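Aminotransferase class I and II (Streptococcus suis 89/1591, PDB 3OP7) probably catalyses the pyridoxal-phosphate-dependent transfer of an amino group, as a class I and II aminotransferase carrying a covalently bound cofactor. Local coordinates at residues A[285-290]-A[359-364]; A[301-306]-A[348-353]; A[327-332]-A[365-370]; A[27-32]-A[278-283]. All blocks are in the same frame, centred on the assembly; numbering follows the deposited sequence.

Contact 1. Residues A[285-290]-A[359-364]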
# COMPACT_ATOMS: atom_id res chain seq x y z
N LEU A 285 -9.11 23.85 -19.37
CA LEU A 285 -9.24 24.99 -18.47
C LEU A 285 -9.87 26.18 -19.19
O LEU A 285 -10.70 26.90 -18.60
CB LEU A 285 -7.92 25.36 -17.82
CG LEU A 285 -7.96 26.38 -16.68
CD1 LEU A 285 -9.08 26.12 -15.67
CD2 LEU A 285 -6.63 26.41 -16.01
N ALA A 286 -9.51 26.42 -20.46
CA ALA A 286 -10.12 27.54 -21.21
C ALA A 286 -11.64 27.35 -21.37
O ALA A 286 -12.40 28.30 -21.32
CB ALA A 286 -9.46 27.76 -22.58
N ILE A 287 -12.06 26.11 -21.53
CA ILE A 287 -13.48 25.77 -21.63
C ILE A 287 -14.20 26.04 -20.30
O ILE A 287 -15.29 26.66 -20.28
CB ILE A 287 -13.65 24.29 -22.07
CG1 ILE A 287 -13.27 24.14 -23.54
CG2 ILE A 287 -15.07 23.80 -21.86
CD1 ILE A 287 -13.15 22.69 -23.95
N LEU A 288 -13.58 25.59 -19.21
CA LEU A 288 -14.08 25.83 -17.86
C LEU A 288 -14.17 27.33 -17.55
O LEU A 288 -15.21 27.78 -17.03
CB LEU A 288 -13.19 25.14 -16.82
CG LEU A 288 -13.67 25.18 -15.37
CD1 LEU A 288 -15.06 24.53 -15.24
CD2 LEU A 288 -12.61 24.51 -14.49
N ASP A 289 -13.11 28.08 -17.88
CA ASP A 289 -13.09 29.55 -17.66
C ASP A 289 -14.21 30.28 -18.35
O ASP A 289 -14.86 31.12 -17.73
CB ASP A 289 -11.75 30.17 -18.10
CG ASP A 289 -10.61 29.92 -17.09
OD1 ASP A 289 -10.88 29.82 -15.87
OD2 ASP A 289 -9.44 29.83 -17.53
N GLN A 290 -14.41 29.97 -19.63
CA GLN A 290 -15.50 30.54 -20.44
C GLN A 290 -16.86 30.24 -19.80
O GLN A 290 -17.70 31.15 -19.64
CB GLN A 290 -15.42 29.94 -21.86
CG GLN A 290 -16.36 30.59 -22.92
CD GLN A 290 -16.38 29.80 -24.22
OE1 GLN A 290 -16.05 28.60 -24.26
NE2 GLN A 290 -16.78 30.45 -25.29
N LYS A 359 -20.29 18.33 -22.05
CA LYS A 359 -21.65 17.85 -21.80
C LYS A 359 -22.00 17.99 -20.30
O LYS A 359 -23.10 18.44 -19.95
CB LYS A 359 -21.82 16.40 -22.29
CG LYS A 359 -23.24 15.79 -22.11
CD LYS A 359 -24.40 16.68 -22.60
CE LYS A 359 -24.36 16.92 -24.10
NZ LYS A 359 -25.57 17.61 -24.63
N GLY A 360 -21.05 17.64 -19.44
CA GLY A 360 -21.21 17.80 -17.99
C GLY A 360 -21.58 19.23 -17.64
O GLY A 360 -22.54 19.46 -16.89
N LEU A 361 -20.83 20.18 -18.21
CA LEU A 361 -21.06 21.61 -17.95
C LEU A 361 -22.41 22.09 -18.51
O LEU A 361 -23.17 22.79 -17.84
CB LEU A 361 -19.91 22.45 -18.53
CG LEU A 361 -18.53 22.27 -17.87
CD1 LEU A 361 -17.51 23.23 -18.46
CD2 LEU A 361 -18.56 22.40 -16.34
N GLU A 362 -22.69 21.71 -19.75
CA GLU A 362 -23.98 21.98 -20.36
C GLU A 362 -25.12 21.52 -19.44
O GLU A 362 -26.03 22.30 -19.13
CB GLU A 362 -24.05 21.30 -21.72
CG GLU A 362 -23.63 22.24 -22.88
CD GLU A 362 -23.29 21.51 -24.20
OE1 GLU A 362 -23.45 20.26 -24.30
OE2 GLU A 362 -22.83 22.21 -25.13
N LYS A 363 -25.03 20.28 -18.97
CA LYS A 363 -26.07 19.71 -18.11
C LYS A 363 -26.12 20.37 -16.73
O LYS A 363 -27.19 20.51 -16.15
CB LYS A 363 -25.90 18.19 -17.97
CG LYS A 363 -26.20 17.38 -19.26
CD LYS A 363 -27.70 17.36 -19.62
CE LYS A 363 -28.05 16.22 -20.58
NZ LYS A 363 -29.37 16.42 -21.26
N LEU A 364 -24.96 20.75 -16.20
CA LEU A 364 -24.90 21.50 -14.94
C LEU A 364 -25.60 22.84 -15.09
O LEU A 364 -26.38 23.24 -14.22
CB LEU A 364 -23.44 21.73 -14.52
CG LEU A 364 -23.21 22.45 -13.20
CD1 LEU A 364 -24.09 21.89 -12.06
CD2 LEU A 364 -21.71 22.42 -12.80
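The carbonyl oxygen of L361 is approached twice within its own helix, by the backbone N of S365 one turn on and by S365 OG, which gives it a weak hydrogen bond. The side chain of the same L361 does the work across the helix pair. L361 starts out toward helix 270-294, and with CG beside the backbone N (chi1 -67°) and an extended second torsion the forked end spans the gap, one methyl for each neighbour. CD1 meets the branch methyl CG2 of I287 at 4.2 Å, while CD2 meets CD1 of L288, also at 4.2 Å. L288 starts off to the side but bends its tip inward: CG lies opposite the backbone N (chi1 -173°), which turns CD1 to L361 and lets CD2 rest on F350. The meeting is purely apolar, a leucine fork touching two consecutive side chains lightly, with L288 CA 8.2 Å from L361 CA. Charges keep to the flanks, as where K359 NZ forms a weak salt bridge to E362 OE1 at 3.4 Å. D289 takes no part here and pairs with R302 and the hydroxyl of Y300. Helix 354-368 thus lies against the long helix 270-294, with I287 reaching further onto L357 and I358, L288 also touching strand 298-300, and helix 319-330 packed on L364.

Contact 2. Residues A[301-306]-A[348-353]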
# COMPACT_ATOMS: atom_id res chain seq x y z
N ILE A 301 -11.93 30.68 -7.79
CA ILE A 301 -10.53 31.10 -7.87
C ILE A 301 -9.84 30.10 -8.78
O ILE A 301 -9.64 28.92 -8.39
CB ILE A 301 -9.81 31.12 -6.51
CG1 ILE A 301 -10.56 32.02 -5.50
CG2 ILE A 301 -8.38 31.63 -6.70
CD1 ILE A 301 -10.47 33.45 -5.84
N ARG A 302 -9.53 30.56 -9.99
CA ARG A 302 -8.91 29.72 -11.02
C ARG A 302 -7.68 28.99 -10.48
O ARG A 302 -6.77 29.64 -9.98
CB ARG A 302 -8.53 30.59 -12.23
CG ARG A 302 -8.00 29.85 -13.45
CD ARG A 302 -7.51 30.85 -14.46
NE ARG A 302 -7.14 30.31 -15.76
CZ ARG A 302 -5.91 30.02 -16.18
NH1 ARG A 302 -4.86 30.14 -15.39
NH2 ARG A 302 -5.73 29.58 -17.43
N PRO A 303 -7.65 27.65 -10.62
CA PRO A 303 -6.52 26.84 -10.13
C PRO A 303 -5.24 27.19 -10.88
O PRO A 303 -5.29 27.76 -11.96
CB PRO A 303 -6.96 25.43 -10.42
CG PRO A 303 -7.88 25.56 -11.60
CD PRO A 303 -8.63 26.81 -11.33
N ALA A 304 -4.10 26.84 -10.32
CA ALA A 304 -2.83 27.18 -10.93
C ALA A 304 -2.49 26.14 -12.05
O ALA A 304 -1.42 25.57 -12.04
CB ALA A 304 -1.71 27.19 -9.84
N VAL A 305 -3.39 26.00 -13.04
CA VAL A 305 -3.22 25.08 -14.18
C VAL A 305 -2.80 23.70 -13.65
O VAL A 305 -1.77 23.14 -14.01
CB VAL A 305 -2.25 25.65 -15.27
CG1 VAL A 305 -2.47 24.94 -16.61
CG2 VAL A 305 -2.43 27.20 -15.48
N VAL A 306 -3.67 23.18 -12.78
CA VAL A 306 -3.67 21.79 -12.35
C VAL A 306 -5.09 21.26 -12.47
O VAL A 306 -6.05 22.02 -12.49
CB VAL A 306 -3.10 21.62 -10.89
CG1 VAL A 306 -1.63 22.10 -10.81
CG2 VAL A 306 -3.94 22.36 -9.86
N LEU A 348 -14.61 20.04 -8.98
CA LEU A 348 -14.82 19.74 -10.41
C LEU A 348 -13.47 19.37 -11.07
O LEU A 348 -12.55 20.18 -11.09
CB LEU A 348 -15.41 20.98 -11.06
CG LEU A 348 -16.01 20.75 -12.45
CD1 LEU A 348 -17.07 21.83 -12.69
CD2 LEU A 348 -14.96 20.72 -13.57
N GLY A 349 -13.35 18.15 -11.58
CA GLY A 349 -12.13 17.71 -12.24
C GLY A 349 -12.31 17.88 -13.74
O GLY A 349 -13.13 17.18 -14.35
N PHE A 350 -11.56 18.78 -14.35
CA PHE A 350 -11.83 19.18 -15.72
C PHE A 350 -10.89 18.60 -16.79
O PHE A 350 -11.10 18.89 -17.98
CB PHE A 350 -11.82 20.71 -15.84
CG PHE A 350 -10.49 21.33 -15.52
CD1 PHE A 350 -10.16 21.69 -14.21
CD2 PHE A 350 -9.54 21.52 -16.51
CE1 PHE A 350 -8.88 22.24 -13.91
CE2 PHE A 350 -8.29 22.06 -16.21
CZ PHE A 350 -7.97 22.44 -14.91
N ALA A 351 -9.87 17.83 -16.40
CA ALA A 351 -8.87 17.32 -17.34
C ALA A 351 -9.23 15.91 -17.80
O ALA A 351 -8.36 15.05 -18.07
CB ALA A 351 -7.48 17.38 -16.71
N CYS A 352 -10.53 15.67 -17.87
CA CYS A 352 -11.09 14.47 -18.46
C CYS A 352 -11.26 14.70 -19.97
O CYS A 352 -10.84 15.75 -20.50
CB CYS A 352 -12.46 14.19 -17.81
SG CYS A 352 -13.67 15.53 -18.01
N GLU A 353 -11.89 13.73 -20.65
CA GLU A 353 -12.18 13.86 -22.07
C GLU A 353 -12.99 15.14 -22.28
O GLU A 353 -14.00 15.40 -21.60
CB GLU A 353 -12.91 12.62 -22.61
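A chi1 of 63° sets the ring of F350 between its own backbone N and carbonyl carbon, and a chi2 of -89° turns it so that CE1 and CZ lead toward the loop 301-306. Both segments are loops of the small C-terminal domain of the aminotransferase fold, one joining strand 298-300 to strand 309-313, the other leaving strand 345-348 for helix 354-368, with E353 at the N-cap position. The P303 and F350 side chains approach at a slant, with P303 CG 4.2 Å from F350 CE1, a modest apolar touch. V306 takes part through its backbone instead: its side chain begins by pointing away. Just before it the chain makes an inverse gamma turn centred on A304, across which V305 N makes a weak 2.8 Å hydrogen bond to P303 O. L281, L285 and L357 also pack on the buried ring, while N284 ND2 binds F350 O, so that helix 270-294 holds the residue by ring and backbone alike. The closest approach is a polar oxygen against aromatic carbons, oblique to the ring: V306 O stands 3.1 Å from F350 CZ and 3.2 Å from F350 CE1.

Contact 3. Residues A[327-332]-A[365-370]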
# COMPACT_ATOMS: atom_id res chain seq x y z
N LEU A 327 -26.92 14.48 -9.94
CA LEU A 327 -26.60 13.12 -10.36
C LEU A 327 -27.87 12.36 -10.78
O LEU A 327 -27.90 11.78 -11.87
CB LEU A 327 -25.86 12.37 -9.24
CG LEU A 327 -25.47 10.91 -9.49
CD1 LEU A 327 -24.49 10.84 -10.65
CD2 LEU A 327 -24.82 10.30 -8.23
N GLN A 328 -28.92 12.39 -9.96
CA GLN A 328 -30.16 11.65 -10.22
C GLN A 328 -30.85 12.16 -11.48
O GLN A 328 -31.35 11.39 -12.31
CB GLN A 328 -31.11 11.77 -9.02
CG GLN A 328 -30.65 11.06 -7.74
CD GLN A 328 -31.43 11.49 -6.50
OE1 GLN A 328 -32.43 12.20 -6.60
NE2 GLN A 328 -30.97 11.07 -5.33
N GLU A 329 -30.89 13.48 -11.61
CA GLU A 329 -31.62 14.13 -12.70
C GLU A 329 -30.88 14.25 -14.05
O GLU A 329 -31.53 14.25 -15.09
CB GLU A 329 -32.10 15.51 -12.26
CG GLU A 329 -33.14 15.45 -11.17
CD GLU A 329 -33.83 16.79 -10.94
OE1 GLU A 329 -33.98 17.57 -11.90
OE2 GLU A 329 -34.23 17.06 -9.79
N HIS A 330 -29.56 14.41 -14.02
CA HIS A 330 -28.77 14.64 -15.25
C HIS A 330 -27.57 13.75 -15.43
O HIS A 330 -26.89 13.81 -16.47
CB HIS A 330 -28.32 16.09 -15.31
CG HIS A 330 -29.46 17.04 -15.36
ND1 HIS A 330 -30.30 17.13 -16.45
CD2 HIS A 330 -29.95 17.90 -14.44
CE1 HIS A 330 -31.24 18.02 -16.20
NE2 HIS A 330 -31.05 18.51 -14.99
N GLY A 331 -27.29 12.91 -14.43
CA GLY A 331 -26.20 11.98 -14.49
C GLY A 331 -24.80 12.59 -14.38
O GLY A 331 -23.84 11.92 -14.71
N VAL A 332 -24.69 13.83 -13.89
CA VAL A 332 -23.42 14.53 -13.76
C VAL A 332 -22.86 14.31 -12.34
O VAL A 332 -23.56 14.53 -11.34
CB VAL A 332 -23.56 16.07 -14.03
CG1 VAL A 332 -22.23 16.79 -13.84
CG2 VAL A 332 -24.14 16.35 -15.42
N SER A 365 -25.37 23.53 -16.21
CA SER A 365 -26.09 24.80 -16.48
C SER A 365 -27.61 24.60 -16.61
O SER A 365 -28.38 25.46 -16.18
CB SER A 365 -25.55 25.48 -17.74
OG SER A 365 -24.23 25.95 -17.50
N GLN A 366 -28.02 23.48 -17.21
CA GLN A 366 -29.44 23.12 -17.27
C GLN A 366 -30.06 22.99 -15.88
O GLN A 366 -31.13 23.53 -15.61
CB GLN A 366 -29.63 21.79 -18.01
CG GLN A 366 -29.74 21.86 -19.54
CD GLN A 366 -29.94 20.47 -20.13
OE1 GLN A 366 -30.70 19.67 -19.58
NE2 GLN A 366 -29.25 20.16 -21.24
N PHE A 367 -29.35 22.28 -15.00
CA PHE A 367 -29.76 22.11 -13.62
C PHE A 367 -29.83 23.47 -12.92
O PHE A 367 -30.81 23.77 -12.24
CB PHE A 367 -28.78 21.17 -12.90
CG PHE A 367 -29.25 20.71 -11.56
CD1 PHE A 367 -30.47 20.05 -11.42
CD2 PHE A 367 -28.47 20.92 -10.43
CE1 PHE A 367 -30.91 19.62 -10.16
CE2 PHE A 367 -28.91 20.49 -9.18
CZ PHE A 367 -30.12 19.84 -9.04
N LEU A 368 -28.81 24.31 -13.13
CA LEU A 368 -28.74 25.63 -12.49
C LEU A 368 -29.86 26.59 -12.89
O LEU A 368 -30.25 27.44 -12.09
CB LEU A 368 -27.38 26.30 -12.72
CG LEU A 368 -26.22 25.73 -11.89
CD1 LEU A 368 -24.89 26.04 -12.54
CD2 LEU A 368 -26.26 26.24 -10.45
N ARG A 369 -30.38 26.47 -14.12
CA ARG A 369 -31.55 27.29 -14.52
C ARG A 369 -32.79 27.03 -13.63
O ARG A 369 -33.66 27.90 -13.52
CB ARG A 369 -31.89 27.11 -16.01
CG ARG A 369 -31.03 27.98 -16.95
N ARG A 370 -32.85 25.87 -12.96
CA ARG A 370 -33.91 25.56 -12.00
C ARG A 370 -33.85 26.41 -10.70
O ARG A 370 -34.85 26.47 -9.97
CB ARG A 370 -33.93 24.06 -11.65
CG ARG A 370 -34.00 23.10 -12.85
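H330 and F367 meet rim to rim, neither ring lying over the other: their centroids are 5.8 Å apart and their planes inclined at 71°. F367 CD1 sits in the plane of the imidazole at its edge, 3.7 Å from H330 CD2, and F367 CB is nearly as close to that same carbon. The phenylalanine is placed by a chi1 of -168°, which swings CG to the far side from its backbone N and brings CD1 and CE1 to H330 and E329. E329, its chain extended beyond CG, crosses the phenyl group at about a right angle. Its carboxylate stands perpendicular to the ring, with E329 OE1 near the ring plane and 4.1 Å from F367 CE1. One residue before F367, Q366 brings its amide oxygen to the imidazole: Q366 OE1 lies 3.8 Å from H330 CE1, the two flat groups being almost perpendicular. G331, with positive phi, is the first residue past the helix, and the chain then runs into strand 332-333. F322 and F371 also meet F367 edge-to-face, and K363 packs on H330. Chemically, this is a rim-to-rim meeting of two rings with oxygens beside them: E329 and Q366 approach ring carbons that carry slightly positive hydrogens, which probably gives a weak electrostatic attraction beside the packing, and the E329 carboxylate could slightly favour a protonated imidazole.

Contact 4. Residues A[27-32]-A[278-283]. With SO4 (sulfate ion), chain C; EDO (1,2-ethanediol), chain I.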
# COMPACT_ATOMS: atom_id res chain seq x y z
N VAL A 27 -10.04 13.92 -10.46
CA VAL A 27 -9.13 15.07 -10.54
C VAL A 27 -7.75 14.67 -11.09
O VAL A 27 -6.72 15.29 -10.78
CB VAL A 27 -8.99 15.76 -9.16
CG1 VAL A 27 -10.25 16.58 -8.85
CG2 VAL A 27 -8.68 14.72 -8.05
N SER A 28 -7.75 13.68 -11.99
CA SER A 28 -6.56 13.32 -12.71
C SER A 28 -6.63 13.90 -14.14
O SER A 28 -7.53 14.68 -14.48
CB SER A 28 -6.38 11.79 -12.72
OG SER A 28 -5.01 11.51 -12.96
N ILE A 29 -5.63 13.57 -14.94
CA ILE A 29 -5.59 14.02 -16.36
C ILE A 29 -5.74 12.74 -17.18
O ILE A 29 -4.98 11.78 -16.89
CB ILE A 29 -4.26 14.70 -16.70
CG1 ILE A 29 -4.03 15.94 -15.81
CG2 ILE A 29 -4.25 15.05 -18.24
CD1 ILE A 29 -2.60 16.63 -15.93
N SER A 30 -6.66 12.70 -18.14
CA SER A 30 -6.96 11.55 -19.02
C SER A 30 -5.81 10.55 -19.07
O SER A 30 -4.74 10.85 -19.59
CB SER A 30 -7.26 11.98 -20.43
OG SER A 30 -8.40 12.84 -20.45
N SER A 31 -6.05 9.37 -18.53
CA SER A 31 -5.01 8.35 -18.37
C SER A 31 -4.43 7.86 -19.70
O SER A 31 -5.11 7.88 -20.75
CB SER A 31 -5.60 7.16 -17.63
OG SER A 31 -6.53 6.49 -18.46
N LEU A 32 -3.20 7.41 -19.64
CA LEU A 32 -2.51 6.79 -20.78
C LEU A 32 -2.80 5.32 -20.84
O LEU A 32 -2.95 4.65 -19.80
CB LEU A 32 -0.99 6.99 -20.61
CG LEU A 32 -0.46 8.40 -20.95
CD1 LEU A 32 0.98 8.57 -20.34
CD2 LEU A 32 -0.49 8.61 -22.43
N ARG A 278 -0.02 19.29 -20.83
CA ARG A 278 -0.19 20.75 -20.95
C ARG A 278 -1.33 21.11 -21.90
O ARG A 278 -2.15 21.97 -21.60
CB ARG A 278 1.10 21.46 -21.40
CG ARG A 278 0.88 22.98 -21.67
CD ARG A 278 2.19 23.77 -21.91
NE ARG A 278 3.05 23.76 -20.73
CZ ARG A 278 2.86 24.52 -19.64
NH1 ARG A 278 1.86 25.40 -19.57
NH2 ARG A 278 3.70 24.42 -18.62
N HIS A 279 -1.38 20.48 -23.07
CA HIS A 279 -2.44 20.73 -24.02
C HIS A 279 -3.83 20.42 -23.45
O HIS A 279 -4.78 21.19 -23.60
CB HIS A 279 -2.22 19.93 -25.32
CG HIS A 279 -1.05 20.39 -26.13
ND1 HIS A 279 -0.97 21.64 -26.70
CD2 HIS A 279 0.08 19.73 -26.52
CE1 HIS A 279 0.16 21.74 -27.39
NE2 HIS A 279 0.81 20.59 -27.30
N ILE A 280 -3.96 19.29 -22.78
CA ILE A 280 -5.24 18.92 -22.21
C ILE A 280 -5.66 19.89 -21.12
O ILE A 280 -6.77 20.43 -21.16
CB ILE A 280 -5.15 17.53 -21.55
CG1 ILE A 280 -4.89 16.46 -22.63
CG2 ILE A 280 -6.44 17.25 -20.74
CD1 ILE A 280 -4.39 15.12 -22.07
N LEU A 281 -4.76 20.14 -20.17
CA LEU A 281 -5.02 21.18 -19.14
C LEU A 281 -5.41 22.55 -19.68
O LEU A 281 -6.44 23.12 -19.25
CB LEU A 281 -3.80 21.33 -18.23
CG LEU A 281 -3.59 20.24 -17.23
CD1 LEU A 281 -2.20 20.44 -16.63
CD2 LEU A 281 -4.68 20.36 -16.16
N GLU A 282 -4.62 23.12 -20.59
CA GLU A 282 -4.89 24.47 -21.08
C GLU A 282 -6.19 24.55 -21.89
O GLU A 282 -7.00 25.43 -21.68
CB GLU A 282 -3.72 25.00 -21.92
CG GLU A 282 -2.41 25.07 -21.13
CD GLU A 282 -1.24 25.62 -21.94
OE1 GLU A 282 -1.36 25.69 -23.17
OE2 GLU A 282 -0.21 25.99 -21.34
N GLU A 283 -6.41 23.59 -22.78
CA GLU A 283 -7.63 23.59 -23.58
C GLU A 283 -8.90 23.37 -22.73
O GLU A 283 -9.92 24.03 -22.97
CB GLU A 283 -7.53 22.52 -24.67
CG GLU A 283 -6.48 22.90 -25.71
CD GLU A 283 -6.30 21.85 -26.80
OE1 GLU A 283 -7.26 21.08 -27.07
OE2 GLU A 283 -5.19 21.82 -27.39
S SO4 C . -9.56 8.22 -17.73
O1 SO4 C . -9.85 8.86 -19.00
O2 SO4 C . -8.55 8.93 -16.93
O3 SO4 C . -10.66 7.89 -16.87
O4 SO4 C . -9.09 6.96 -18.22
C1 EDO I . 5.88 21.73 -18.78
O1 EDO I . 6.82 22.50 -18.03
C2 EDO I . 6.18 21.89 -20.27
O2 EDO I . 5.17 21.25 -21.05
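From its CB, which points at helix 270-294, I29 divides its two branches between consecutive residues, I280 and L281. This pins the loop that runs from strand 22-23 to helix 34-41 onto the long helix of this enzyme of fold type I, the aminotransferase class of pyridoxal-phosphate enzymes. The short branch goes to I280, with I29 CG2 3.8 Å from I280 CD1 and only slightly farther from its CG2. The long branch runs through CG1, extended (chi2 173°), to CD1, which ends 3.9 Å from L281 CD1 and almost as near its CG; here the two chains cross at about a right angle. L281 itself starts off to one side, and its tip turns back to the loop. The polar groups of the loop bind elsewhere: I29 O and, weakly, S30 O accept bonds from S225 OG, three residues past the cofactor-bearing K222, and S30 OG bonds to A351 O. Along the helix R278 NH1 forms a salt bridge with E282 OE2 at 2.8 Å, in the guanidinium plane but on the anti side of the carboxylate; the same nitrogen also serves F199 O. S31 and L32 also meet the second subunit, whose N58 shares with S31 a sulfate probably from the crystallisation liquor. The backbone N of S31 holds that ion through its O2 at 3.0 Å.

In the fold
Contact 4 closes before the others open and spans most: it brings loop 27-32 back to helix 270-294, with the eight-stranded sheet and its helices in the stretch between. Contact 1 opens a few residues farther along that helix and closes on helix 354-368. Contact 2 lies nested within its span, joining the loops at the ends of strands 298-300 and 345-348. Contact 3 begins at helix 319-330 and closes beyond both, so it crosses contacts 1 and 2. Contacts 1 and 3 touch and share helix 354-368, contact 2 touches both 1 and 4, whereas contacts 3 and 4 stand about 25 Å apart between centres. Together they tie the N-terminal loop, long helix and C-terminal domain.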